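Local coordinates for lipoteichoic acid primase (Listeria monocytogenes, PDB 4UOP), which belongs to the sulfatase-like family of metal-binding alpha/beta proteins and carries a bound magnesium ion in its extracellular catalytic domain, at residues B[313-318]-B[371-376]; B[101-104]-B[110-113]; B[244-249]-B[286-291]; B[96-101]-B[305-310]. All blocks are in the same frame, centred on the assembly; numbering follows the deposited sequence.

Interaction 1 lies between interactions 2 and 4: its centre is about 9 Å and 8 Å from theirs, which are about 17 Å apart. The common thread is the chain at 96-104: Gln101 belongs to both interaction 2 and interaction 4, and its OE1 lies 2.8 Å from His286 N of interaction 3, a probable hydrogen bond. Interactions 1 and 4 join at Ile317 N and Phe99 O, 2.8 Å apart. The magnesium ion, held by Glu66, Thr108, Asp284 and His285, is about 7 Å from the Ala111 side chain of interaction 2, about 12 Å from that of Ile288 and about 13 Å from that of Tyr315; His285 directly precedes 286-291.

Interaction 1: residues B[313-318]-B[371-376]; sequences DDYRIP and VPERYT
Tyr315 reaches across to Thr376 hydroxyl to hydroxyl, and this pair forms the one hydrogen bond between 313-318 and 371-376. Tyr315 OH and Thr376 OG1 are 2.5 Å apart, very short, and either may donate. OG1 lies in the plane of the Tyr315 ring, at its edge; the chi1 of Thr376, 56°, sets this oxygen between its own backbone N and carbonyl carbon, with CB behind it 3.1 Å from Tyr315 OH.

The second meeting is van der Waals. Glu373, bent at chi2, brings OE1 to 4.2 Å from Tyr315 CD2, near the ring plane, with carboxylate and ring turned 72° apart. The two side chains run past each other in opposite directions.

Within 313-318 a salt bridge links Arg316 NH1 to Asp313 OD1, 2.8 Å, tilted out of both the guanidinium and the carboxylate planes.

Tyr315, in the short helix 312-315, packs against Phe100 of strand 94-100, Phe383 of strand 381-383 and the ring of His286. The contact ties this helix, which leads into strand 319-322 of the mixed sheet, to strand 371-373 and the turn after it, while Thr376 also packs on Pro226 of the second subunit.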
loop_
_atom_site.group_PDB
_atom_site.type_symbol
_atom_site.label_atom_id
_atom_site.label_comp_id
_atom_site.label_asym_id
_atom_site.label_seq_id
_atom_site.Cartn_x
_atom_site.Cartn_y
_atom_site.Cartn_z
ATOM N N ASP B 313 2.777 -15.883 -13.482
ATOM C CA ASP B 313 1.734 -16.844 -13.808
ATOM C C ASP B 313 0.409 -16.487 -13.145
ATOM O O ASP B 313 -0.610 -16.514 -13.808
ATOM C CB ASP B 313 2.083 -18.274 -13.437
ATOM C CG ASP B 313 1.185 -19.272 -14.144
ATOM O OD1 ASP B 313 0.990 -19.148 -15.381
ATOM O OD2 ASP B 313 0.643 -20.177 -13.471
ATOM N N ASP B 314 0.437 -16.170 -11.847
ATOM C CA ASP B 314 -0.782 -15.821 -11.101
ATOM C C ASP B 314 -1.382 -14.490 -11.497
ATOM O O ASP B 314 -2.588 -14.310 -11.426
ATOM C CB ASP B 314 -0.511 -15.780 -9.590
ATOM C CG ASP B 314 -0.389 -17.168 -8.970
ATOM O OD1 ASP B 314 -0.831 -18.166 -9.567
ATOM O OD2 ASP B 314 0.119 -17.235 -7.846
ATOM N N TYR B 315 -0.552 -13.563 -11.963
ATOM C CA TYR B 315 -1.054 -12.248 -12.324
ATOM C C TYR B 315 -1.841 -12.242 -13.635
ATOM O O TYR B 315 -2.430 -11.238 -13.998
ATOM C CB TYR B 315 0.101 -11.244 -12.379
ATOM C CG TYR B 315 0.517 -10.696 -11.031
ATOM C CD1 TYR B 315 0.396 -11.454 -9.877
ATOM C CD2 TYR B 315 1.073 -9.434 -10.918
ATOM C CE1 TYR B 315 0.800 -10.966 -8.643
ATOM C CE2 TYR B 315 1.493 -8.940 -9.691
ATOM C CZ TYR B 315 1.356 -9.716 -8.557
ATOM O OH TYR B 315 1.765 -9.264 -7.323
ATOM N N ARG B 316 -1.861 -13.366 -14.350
ATOM C CA ARG B 316 -2.690 -13.459 -15.527
ATOM C C ARG B 316 -4.164 -13.518 -15.146
ATOM O O ARG B 316 -4.568 -14.323 -14.289
ATOM C CB ARG B 316 -2.327 -14.681 -16.380
ATOM C CG ARG B 316 -0.847 -14.817 -16.756
ATOM C CD ARG B 316 -0.421 -16.280 -16.876
ATOM N NE ARG B 316 -1.148 -16.897 -17.908
ATOM C CZ ARG B 316 -1.539 -18.165 -17.961
ATOM N NH1 ARG B 316 -1.267 -19.079 -17.032
ATOM N NH2 ARG B 316 -2.203 -18.506 -19.023
ATOM N N ILE B 317 -4.956 -12.707 -15.828
ATOM C CA ILE B 317 -6.394 -12.628 -15.638
ATOM C C ILE B 317 -7.035 -12.966 -16.971
ATOM O O ILE B 317 -6.468 -12.659 -18.034
ATOM C CB ILE B 317 -6.860 -11.227 -15.149
ATOM C CG1 ILE B 317 -6.160 -10.117 -15.941
ATOM C CG2 ILE B 317 -6.536 -11.072 -13.676
ATOM C CD1 ILE B 317 -6.709 -8.720 -15.755
ATOM N N PRO B 318 -8.224 -13.583 -16.950
ATOM C CA PRO B 318 -8.845 -13.814 -18.251
ATOM C C PRO B 318 -9.227 -12.503 -18.946
ATOM O O PRO B 318 -9.501 -11.498 -18.276
ATOM C CB PRO B 318 -10.077 -14.643 -17.915
ATOM C CG PRO B 318 -10.394 -14.275 -16.487
ATOM C CD PRO B 318 -9.072 -14.050 -15.837
ATOM N N VAL B 371 3.951 -4.710 -19.722
ATOM C CA VAL B 371 3.111 -4.233 -18.633
ATOM C C VAL B 371 3.928 -3.993 -17.371
ATOM O O VAL B 371 4.330 -4.963 -16.705
ATOM C CB VAL B 371 1.992 -5.253 -18.315
ATOM C CG1 VAL B 371 1.054 -4.677 -17.285
ATOM C CG2 VAL B 371 1.232 -5.630 -19.580
ATOM N N PRO B 372 4.180 -2.709 -17.030
ATOM C CA PRO B 372 4.797 -2.368 -15.753
ATOM C C PRO B 372 3.939 -2.782 -14.552
ATOM O O PRO B 372 2.712 -2.694 -14.623
ATOM C CB PRO B 372 4.916 -0.845 -15.820
ATOM C CG PRO B 372 4.956 -0.543 -17.274
ATOM C CD PRO B 372 3.997 -1.515 -17.875
ATOM N N GLU B 373 4.592 -3.191 -13.462
ATOM C CA GLU B 373 3.905 -3.561 -12.227
ATOM C C GLU B 373 4.507 -2.827 -11.051
ATOM O O GLU B 373 5.658 -2.418 -11.101
ATOM C CB GLU B 373 4.009 -5.067 -12.013
ATOM C CG GLU B 373 3.339 -5.884 -13.109
ATOM C CD GLU B 373 1.826 -5.869 -13.046
ATOM O OE1 GLU B 373 1.255 -5.439 -12.027
ATOM O OE2 GLU B 373 1.195 -6.300 -14.027
ATOM N N ARG B 374 3.724 -2.656 -9.989
ATOM C CA ARG B 374 4.218 -2.005 -8.785
ATOM C C ARG B 374 3.528 -2.532 -7.536
ATOM O O ARG B 374 2.662 -3.405 -7.613
ATOM C CB ARG B 374 4.026 -0.486 -8.891
ATOM C CG ARG B 374 2.589 -0.026 -8.675
ATOM C CD ARG B 374 2.315 1.380 -9.199
ATOM N NE ARG B 374 3.375 2.337 -8.876
ATOM C CZ ARG B 374 3.307 3.642 -9.134
ATOM N NH1 ARG B 374 2.218 4.182 -9.681
ATOM N NH2 ARG B 374 4.336 4.415 -8.824
ATOM N N TYR B 375 3.951 -2.002 -6.391
ATOM C CA TYR B 375 3.345 -2.278 -5.085
ATOM C C TYR B 375 3.683 -3.648 -4.536
ATOM O O TYR B 375 4.318 -3.746 -3.499
ATOM C CB TYR B 375 1.846 -2.074 -5.093
ATOM C CG TYR B 375 1.247 -2.128 -3.715
ATOM C CD1 TYR B 375 1.560 -1.157 -2.769
ATOM C CD2 TYR B 375 0.398 -3.159 -3.348
ATOM C CE1 TYR B 375 1.006 -1.192 -1.502
ATOM C CE2 TYR B 375 -0.163 -3.204 -2.082
ATOM C CZ TYR B 375 0.155 -2.228 -1.167
ATOM O OH TYR B 375 -0.374 -2.260 0.094
ATOM N N THR B 376 3.249 -4.704 -5.211
ATOM C CA THR B 376 3.623 -6.057 -4.842
ATOM C C THR B 376 4.929 -6.475 -5.525
ATOM O O THR B 376 5.497 -7.514 -5.200
ATOM C CB THR B 376 2.516 -7.059 -5.213
ATOM O OG1 THR B 376 2.226 -6.952 -6.608
ATOM C CG2 THR B 376 1.253 -6.787 -4.429
#

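Interaction 2: residues B[101-104]-B[110-113]; sequences QTVS and DAEW
Asp110, in the first turns of helix 107-117, turns its side chain back onto Val103 and Ser104 of the loop that leads into the helix. Its CB starts the contact, lying 3.8 Å from Val103 CA and as close to Val103 CB, so that the methylene rests against the extended backbone. One bond on, CG is 3.6 Å from Ser104 N. CG lies beside the backbone N of Asp110 (chi1 -69°), and from there the carboxylate reaches Ser104. At the tip, OD2 takes the N-H of Ser104 at 2.8 Å, a weak bond because the angle at the hydrogen is only 129°. The same oxygen lies 3.1 Å from Ser104 CB, so packing here is close. Its stronger partner is the backbone N of Ser106, and two N-H groups of the connecting loop therefore converge on one carboxylate oxygen. The hydroxyl of Ser104 turns elsewhere, to Ser122 O.

Beside this polar grip, Val103 CG1 approaches the next helix residue, 4.1 Å from Ala111 CB and 3.7 Å from Ala111 N.

The buried contact closes the short connection from strand 94-100 into helix 107-117, which carries the magnesium ligand Thr108. Ser114 OG of this helix is within hydrogen-bonding reach of both Thr102 O and Asp110 O, which must share or alternate its one proton; Ala111 packs on Gln64 of strand 59-65, and Thr102 touches strand 371-373.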
loop_
_atom_site.group_PDB
_atom_site.type_symbol
_atom_site.label_atom_id
_atom_site.label_comp_id
_atom_site.label_asym_id
_atom_site.label_seq_id
_atom_site.Cartn_x
_atom_site.Cartn_y
_atom_site.Cartn_z
ATOM N N GLN B 101 -3.158 -8.305 -14.612
ATOM C CA GLN B 101 -3.677 -7.324 -13.677
ATOM C C GLN B 101 -2.671 -6.176 -13.515
ATOM O O GLN B 101 -1.469 -6.396 -13.571
ATOM C CB GLN B 101 -3.914 -7.972 -12.302
ATOM C CG GLN B 101 -2.676 -8.546 -11.644
ATOM C CD GLN B 101 -2.936 -9.101 -10.254
ATOM O OE1 GLN B 101 -3.669 -10.069 -10.098
ATOM N NE2 GLN B 101 -2.323 -8.498 -9.242
ATOM N N THR B 102 -3.180 -4.969 -13.323
ATOM C CA THR B 102 -2.367 -3.816 -13.005
ATOM C C THR B 102 -3.024 -3.125 -11.815
ATOM O O THR B 102 -3.777 -2.157 -11.986
ATOM C CB THR B 102 -2.230 -2.839 -14.204
ATOM O OG1 THR B 102 -3.514 -2.392 -14.664
ATOM C CG2 THR B 102 -1.494 -3.504 -15.350
ATOM N N VAL B 103 -2.770 -3.658 -10.626
ATOM C CA VAL B 103 -3.426 -3.173 -9.417
ATOM C C VAL B 103 -2.398 -2.875 -8.351
ATOM O O VAL B 103 -1.227 -3.205 -8.505
ATOM C CB VAL B 103 -4.503 -4.158 -8.888
ATOM C CG1 VAL B 103 -5.576 -4.397 -9.938
ATOM C CG2 VAL B 103 -3.903 -5.478 -8.450
ATOM N N SER B 104 -2.843 -2.252 -7.268
ATOM C CA SER B 104 -1.962 -1.828 -6.200
ATOM C C SER B 104 -2.617 -2.110 -4.833
ATOM O O SER B 104 -2.978 -3.252 -4.560
ATOM C CB SER B 104 -1.675 -0.334 -6.405
ATOM O OG SER B 104 -0.792 0.110 -5.426
ATOM N N ASP B 110 -8.477 -0.469 -7.918
ATOM C CA ASP B 110 -7.333 -0.221 -8.786
ATOM C C ASP B 110 -7.554 -0.792 -10.191
ATOM O O ASP B 110 -7.100 -0.207 -11.173
ATOM C CB ASP B 110 -6.042 -0.783 -8.184
ATOM C CG ASP B 110 -5.585 -0.017 -6.952
ATOM O OD1 ASP B 110 -6.030 1.136 -6.743
ATOM O OD2 ASP B 110 -4.754 -0.560 -6.205
ATOM N N ALA B 111 -8.268 -1.911 -10.285
ATOM C CA ALA B 111 -8.629 -2.453 -11.582
ATOM C C ALA B 111 -9.529 -1.481 -12.326
ATOM O O ALA B 111 -9.286 -1.160 -13.489
ATOM C CB ALA B 111 -9.298 -3.802 -11.426
ATOM N N GLU B 112 -10.576 -1.003 -11.649
ATOM C CA GLU B 112 -11.478 -0.034 -12.233
ATOM C C GLU B 112 -10.711 1.216 -12.644
ATOM O O GLU B 112 -10.924 1.732 -13.742
ATOM C CB GLU B 112 -12.571 0.337 -11.244
ATOM C CG GLU B 112 -13.571 -0.785 -10.958
ATOM C CD GLU B 112 -14.748 -0.275 -10.146
ATOM O OE1 GLU B 112 -15.597 0.424 -10.724
ATOM O OE2 GLU B 112 -14.798 -0.559 -8.925
ATOM N N TRP B 113 -9.846 1.703 -11.754
ATOM C CA TRP B 113 -9.022 2.882 -12.047
ATOM C C TRP B 113 -8.249 2.718 -13.357
ATOM O O TRP B 113 -8.243 3.628 -14.220
ATOM C CB TRP B 113 -8.043 3.168 -10.892
ATOM C CG TRP B 113 -7.149 4.326 -11.199
ATOM C CD1 TRP B 113 -5.954 4.285 -11.841
ATOM C CD2 TRP B 113 -7.418 5.709 -10.950
ATOM N NE1 TRP B 113 -5.447 5.555 -11.992
ATOM C CE2 TRP B 113 -6.325 6.447 -11.449
ATOM C CE3 TRP B 113 -8.467 6.394 -10.336
ATOM C CZ2 TRP B 113 -6.261 7.836 -11.361
ATOM C CZ3 TRP B 113 -8.399 7.774 -10.248
ATOM C CH2 TRP B 113 -7.306 8.475 -10.750
#

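Interaction 3: residues B[244-249]-B[286-291]; sequences DTELGN and HIIKTD
Ile288 projects from its loop toward the first turn of helix 246-271, where Leu247 and Glu246 receive it. Its CG1 arm lies beside the backbone N (chi1 -54°) and bends again at chi2, which carries CD1 outward to the helix while CG2 branches off on another side. CG1 is 4.4 Å from Leu247 CD1, an apolar contact of only moderate closeness. Although the first bond of the Leu247 side chain does not aim at the loop, the branch that ends in CD1 comes round to meet it.

Glu246 behaves differently. Its chain stays straight as far as CD, with CG opposite the backbone N (chi1 171°), and slides past Ile288 in the reverse sense, which leaves OE1 4.1 Å from Ile288 CD1. The start of the helix is fixed by Thr245 at the N-cap: its OG1 accepts from Gly248 N at 3.0 Å, a fairly straight bond of 155°.

The loop 286-291 follows the magnesium ligands Asp284 and His285, and the Ile288 side chain that packs it on the helix start is about 12 Å from the ion. Lys289 NZ forms a salt bridge with Asp228 of the second subunit, and Glu246 OE1 a long, weak ion pair with its Lys231.

No hydrogen bond or salt bridge joins the two segments, so their direct contact is probably a modest one, made by dispersion and the exclusion of water, with the ionic links running to the second subunit.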
loop_
_atom_site.group_PDB
_atom_site.type_symbol
_atom_site.label_atom_id
_atom_site.label_comp_id
_atom_site.label_asym_id
_atom_site.label_seq_id
_atom_site.Cartn_x
_atom_site.Cartn_y
_atom_site.Cartn_z
ATOM N N ASP B 244 -14.587 -28.182 1.432
ATOM C CA ASP B 244 -14.406 -27.316 2.614
ATOM C C ASP B 244 -12.988 -26.714 2.773
ATOM O O ASP B 244 -12.487 -26.496 3.888
ATOM C CB ASP B 244 -14.870 -28.074 3.860
ATOM C CG ASP B 244 -16.368 -28.425 3.817
ATOM O OD1 ASP B 244 -17.045 -28.103 2.815
ATOM O OD2 ASP B 244 -16.879 -29.027 4.793
ATOM N N THR B 245 -12.372 -26.413 1.631
ATOM C CA THR B 245 -11.068 -25.734 1.556
ATOM C C THR B 245 -11.268 -24.422 0.807
ATOM O O THR B 245 -12.245 -24.293 0.088
ATOM C CB THR B 245 -9.997 -26.542 0.772
ATOM O OG1 THR B 245 -10.332 -26.640 -0.626
ATOM C CG2 THR B 245 -9.812 -27.957 1.360
ATOM N N GLU B 246 -10.339 -23.479 0.946
ATOM C CA GLU B 246 -10.428 -22.205 0.239
ATOM C C GLU B 246 -10.535 -22.404 -1.265
ATOM O O GLU B 246 -11.383 -21.783 -1.901
ATOM C CB GLU B 246 -9.229 -21.300 0.553
ATOM C CG GLU B 246 -9.163 -20.047 -0.314
ATOM C CD GLU B 246 -8.061 -19.089 0.101
ATOM O OE1 GLU B 246 -6.868 -19.402 -0.114
ATOM O OE2 GLU B 246 -8.396 -18.008 0.628
ATOM N N LEU B 247 -9.681 -23.247 -1.835
ATOM C CA LEU B 247 -9.694 -23.478 -3.277
ATOM C C LEU B 247 -10.984 -24.136 -3.732
ATOM O O LEU B 247 -11.516 -23.816 -4.801
ATOM C CB LEU B 247 -8.477 -24.286 -3.757
ATOM C CG LEU B 247 -8.391 -24.514 -5.277
ATOM C CD1 LEU B 247 -8.273 -23.191 -6.019
ATOM C CD2 LEU B 247 -7.226 -25.417 -5.656
ATOM N N GLY B 248 -11.502 -25.054 -2.920
ATOM C CA GLY B 248 -12.778 -25.678 -3.245
ATOM C C GLY B 248 -13.902 -24.669 -3.273
ATOM O O GLY B 248 -14.695 -24.633 -4.218
ATOM N N ASN B 249 -13.960 -23.816 -2.260
ATOM C CA ASN B 249 -14.973 -22.781 -2.206
ATOM C C ASN B 249 -14.806 -21.805 -3.370
ATOM O O ASN B 249 -15.793 -21.359 -3.946
ATOM C CB ASN B 249 -14.931 -22.041 -0.875
ATOM C CG ASN B 249 -15.281 -22.949 0.299
ATOM O OD1 ASN B 249 -15.996 -23.929 0.137
ATOM N ND2 ASN B 249 -14.767 -22.629 1.465
ATOM N N HIS B 286 -5.958 -11.623 -9.506
ATOM C CA HIS B 286 -5.884 -12.966 -8.967
ATOM C C HIS B 286 -6.183 -12.928 -7.487
ATOM O O HIS B 286 -6.129 -11.877 -6.851
ATOM C CB HIS B 286 -4.515 -13.577 -9.203
ATOM C CG HIS B 286 -3.504 -13.201 -8.176
ATOM N ND1 HIS B 286 -2.960 -11.938 -8.094
ATOM C CD2 HIS B 286 -2.937 -13.921 -7.179
ATOM C CE1 HIS B 286 -2.095 -11.897 -7.097
ATOM N NE2 HIS B 286 -2.068 -13.088 -6.521
ATOM N N ILE B 287 -6.514 -14.088 -6.949
ATOM C CA ILE B 287 -6.736 -14.192 -5.522
ATOM C C ILE B 287 -6.030 -15.402 -4.896
ATOM O O ILE B 287 -5.737 -15.381 -3.707
ATOM C CB ILE B 287 -8.257 -14.180 -5.200
ATOM C CG1 ILE B 287 -8.512 -13.857 -3.725
ATOM C CG2 ILE B 287 -8.913 -15.492 -5.595
ATOM C CD1 ILE B 287 -7.864 -12.571 -3.247
ATOM N N ILE B 288 -5.752 -16.434 -5.688
ATOM C CA ILE B 288 -5.113 -17.654 -5.185
ATOM C C ILE B 288 -3.628 -17.617 -5.542
ATOM O O ILE B 288 -3.256 -17.534 -6.721
ATOM C CB ILE B 288 -5.764 -18.906 -5.800
ATOM C CG1 ILE B 288 -7.295 -18.913 -5.590
ATOM C CG2 ILE B 288 -5.090 -20.167 -5.271
ATOM C CD1 ILE B 288 -7.773 -18.988 -4.142
ATOM N N LYS B 289 -2.776 -17.645 -4.525
ATOM C CA LYS B 289 -1.340 -17.780 -4.748
ATOM C C LYS B 289 -1.062 -19.260 -4.972
ATOM O O LYS B 289 -1.037 -20.047 -4.009
ATOM C CB LYS B 289 -0.552 -17.240 -3.564
ATOM C CG LYS B 289 -0.778 -15.764 -3.321
ATOM C CD LYS B 289 0.500 -15.075 -2.878
ATOM C CE LYS B 289 0.311 -13.570 -2.770
ATOM N NZ LYS B 289 -0.507 -13.190 -1.588
ATOM N N THR B 290 -0.895 -19.649 -6.233
ATOM C CA THR B 290 -0.931 -21.064 -6.583
ATOM C C THR B 290 0.297 -21.810 -6.063
ATOM O O THR B 290 0.206 -23.002 -5.788
ATOM C CB THR B 290 -1.089 -21.305 -8.094
ATOM O OG1 THR B 290 -0.080 -20.570 -8.808
ATOM C CG2 THR B 290 -2.474 -20.866 -8.564
ATOM N N ASP B 291 1.429 -21.122 -5.928
ATOM C CA ASP B 291 2.634 -21.759 -5.387
ATOM C C ASP B 291 2.518 -22.039 -3.881
ATOM O O ASP B 291 3.279 -22.847 -3.358
ATOM C CB ASP B 291 3.919 -20.974 -5.742
ATOM C CG ASP B 291 3.965 -19.580 -5.142
ATOM O OD1 ASP B 291 3.336 -19.350 -4.077
ATOM O OD2 ASP B 291 4.637 -18.701 -5.766
#

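Interaction 4: residues B[96-101]-B[305-310]; sequences SNQFFQ and TQLKAE
The Phe100 ring meets Leu307 with its edge: Leu307 CD1 lies near the ring plane, 3.9 Å from CZ and 4.0 Å from CE1 of Phe100, while Phe383 stacks with the ring. Phe100 CG is anti to the carbonyl carbon (chi1 -61°), and from there the CZ-CE1 edge meets the methyl. The amide of Asn97 presents ND2 to another methyl group, Thr305 CG2, at 3.6 Å; its OD1 is taken by Arg70 NH2. Asn97 and Thr305 cross at about a right angle; Thr305 OG1 lies 3.8 Å from Asn97 CB. The extended Gln98 side chain sets its NE2 3.7 Å from Leu307 CD2, so the two methyls of Leu307 are divided between an aromatic edge and an amide nitrogen.

Between the backbones a single water donates to both sides, to Asn97 O at 2.9 Å and to Thr305 O at 2.8 Å, linking two carbonyl oxygens, both acceptors, through its two protons. Thr305 OG1 bonds to a pentaethylene glycol molecule, probably from the crystallisation liquor. Ser96 OG accepts from Gln98 N at 2.9 Å, an ST turn.

Loop 305-310, which leads into helix 312-315, packs against strand 94-100 of the mixed sheet through Asn97, Gln98 and Phe100. Leu307 also touches Ala312 of that helix, and Phe100 packs on its Tyr315.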
loop_
_atom_site.group_PDB
_atom_site.type_symbol
_atom_site.label_atom_id
_atom_site.label_comp_id
_atom_site.label_asym_id
_atom_site.label_seq_id
_atom_site.Cartn_x
_atom_site.Cartn_y
_atom_site.Cartn_z
ATOM N N SER B 96 -7.088 -13.602 -24.591
ATOM C CA SER B 96 -5.678 -13.603 -24.253
ATOM C C SER B 96 -5.342 -14.548 -23.131
ATOM O O SER B 96 -6.043 -14.603 -22.127
ATOM C CB SER B 96 -5.234 -12.217 -23.832
ATOM O OG SER B 96 -3.893 -12.241 -23.403
ATOM N N ASN B 97 -4.244 -15.275 -23.306
ATOM C CA ASN B 97 -3.651 -16.102 -22.250
ATOM C C ASN B 97 -2.470 -15.424 -21.576
ATOM O O ASN B 97 -1.783 -16.043 -20.770
ATOM C CB ASN B 97 -3.211 -17.452 -22.821
ATOM C CG ASN B 97 -4.372 -18.272 -23.309
ATOM O OD1 ASN B 97 -5.457 -18.229 -22.728
ATOM N ND2 ASN B 97 -4.165 -19.004 -24.393
ATOM N N GLN B 98 -2.229 -14.160 -21.924
ATOM C CA GLN B 98 -1.166 -13.362 -21.317
ATOM C C GLN B 98 -1.652 -11.939 -21.110
ATOM O O GLN B 98 -1.123 -10.967 -21.667
ATOM C CB GLN B 98 0.088 -13.361 -22.186
ATOM C CG GLN B 98 0.772 -14.698 -22.323
ATOM C CD GLN B 98 2.081 -14.602 -23.093
ATOM O OE1 GLN B 98 2.222 -13.797 -24.014
ATOM N NE2 GLN B 98 3.031 -15.452 -22.739
ATOM N N PHE B 99 -2.718 -11.816 -20.340
ATOM C CA PHE B 99 -3.271 -10.526 -20.014
ATOM C C PHE B 99 -3.134 -10.362 -18.519
ATOM O O PHE B 99 -3.473 -11.280 -17.763
ATOM C CB PHE B 99 -4.726 -10.447 -20.459
ATOM C CG PHE B 99 -5.264 -9.057 -20.496
ATOM C CD1 PHE B 99 -5.116 -8.279 -21.639
ATOM C CD2 PHE B 99 -5.898 -8.511 -19.398
ATOM C CE1 PHE B 99 -5.587 -6.982 -21.672
ATOM C CE2 PHE B 99 -6.395 -7.209 -19.437
ATOM C CZ PHE B 99 -6.221 -6.443 -20.575
ATOM N N PHE B 100 -2.616 -9.216 -18.081
ATOM C CA PHE B 100 -2.197 -9.066 -16.687
ATOM C C PHE B 100 -2.950 -8.015 -15.894
ATOM O O PHE B 100 -3.356 -6.989 -16.426
ATOM C CB PHE B 100 -0.716 -8.720 -16.623
ATOM C CG PHE B 100 0.171 -9.761 -17.212
ATOM C CD1 PHE B 100 0.552 -10.872 -16.462
ATOM C CD2 PHE B 100 0.624 -9.656 -18.527
ATOM C CE1 PHE B 100 1.396 -11.827 -17.002
ATOM C CE2 PHE B 100 1.462 -10.617 -19.064
ATOM C CZ PHE B 100 1.839 -11.703 -18.310
ATOM N N GLN B 101 -3.158 -8.305 -14.612
ATOM C CA GLN B 101 -3.677 -7.324 -13.677
ATOM C C GLN B 101 -2.671 -6.176 -13.515
ATOM O O GLN B 101 -1.469 -6.396 -13.571
ATOM C CB GLN B 101 -3.914 -7.972 -12.302
ATOM C CG GLN B 101 -2.676 -8.546 -11.644
ATOM C CD GLN B 101 -2.936 -9.101 -10.254
ATOM O OE1 GLN B 101 -3.669 -10.069 -10.098
ATOM N NE2 GLN B 101 -2.323 -8.498 -9.242
ATOM N N THR B 305 -1.083 -22.973 -20.395
ATOM C CA THR B 305 -0.370 -21.768 -20.866
ATOM C C THR B 305 0.456 -21.166 -19.743
ATOM O O THR B 305 0.660 -19.954 -19.675
ATOM C CB THR B 305 -1.344 -20.741 -21.484
ATOM O OG1 THR B 305 -2.396 -20.419 -20.555
ATOM C CG2 THR B 305 -1.947 -21.293 -22.764
ATOM N N GLN B 306 0.974 -22.040 -18.882
ATOM C CA GLN B 306 1.744 -21.657 -17.720
ATOM C C GLN B 306 2.924 -20.784 -18.093
ATOM O O GLN B 306 3.643 -21.062 -19.063
ATOM C CB GLN B 306 2.255 -22.914 -17.004
ATOM C CG GLN B 306 3.163 -22.673 -15.817
ATOM C CD GLN B 306 3.625 -23.973 -15.151
ATOM O OE1 GLN B 306 3.541 -25.046 -15.740
ATOM N NE2 GLN B 306 4.106 -23.873 -13.929
ATOM N N LEU B 307 3.128 -19.745 -17.297
ATOM C CA LEU B 307 4.374 -19.012 -17.302
ATOM C C LEU B 307 5.196 -19.515 -16.111
ATOM O O LEU B 307 4.749 -19.475 -14.952
ATOM C CB LEU B 307 4.117 -17.513 -17.184
ATOM C CG LEU B 307 3.044 -16.913 -18.094
ATOM C CD1 LEU B 307 2.977 -15.411 -17.881
ATOM C CD2 LEU B 307 3.246 -17.254 -19.563
ATOM N N LYS B 308 6.396 -20.000 -16.385
ATOM C CA LYS B 308 7.246 -20.531 -15.330
ATOM C C LYS B 308 8.062 -19.405 -14.724
ATOM O O LYS B 308 9.295 -19.449 -14.701
ATOM C CB LYS B 308 8.136 -21.664 -15.863
ATOM C CG LYS B 308 7.345 -22.893 -16.269
ATOM C CD LYS B 308 8.261 -24.043 -16.670
ATOM C CE LYS B 308 7.524 -25.097 -17.483
ATOM N NZ LYS B 308 8.433 -26.207 -17.896
ATOM N N ALA B 309 7.346 -18.399 -14.226
ATOM C CA ALA B 309 7.933 -17.286 -13.528
ATOM C C ALA B 309 6.856 -16.776 -12.599
ATOM O O ALA B 309 5.687 -16.744 -12.980
ATOM C CB ALA B 309 8.351 -16.204 -14.509
ATOM N N GLU B 310 7.221 -16.420 -11.376
ATOM C CA GLU B 310 6.254 -15.841 -10.454
ATOM C C GLU B 310 6.700 -14.435 -10.059
ATOM O O GLU B 310 7.893 -14.167 -9.943
ATOM C CB GLU B 310 5.989 -16.745 -9.232
ATOM C CG GLU B 310 5.265 -18.063 -9.554
ATOM C CD GLU B 310 3.723 -17.996 -9.708
ATOM O OE1 GLU B 310 3.103 -16.921 -10.015
ATOM O OE2 GLU B 310 3.104 -19.087 -9.528
HETATM O O HOH W 1 0.422 -17.766 -21.365
#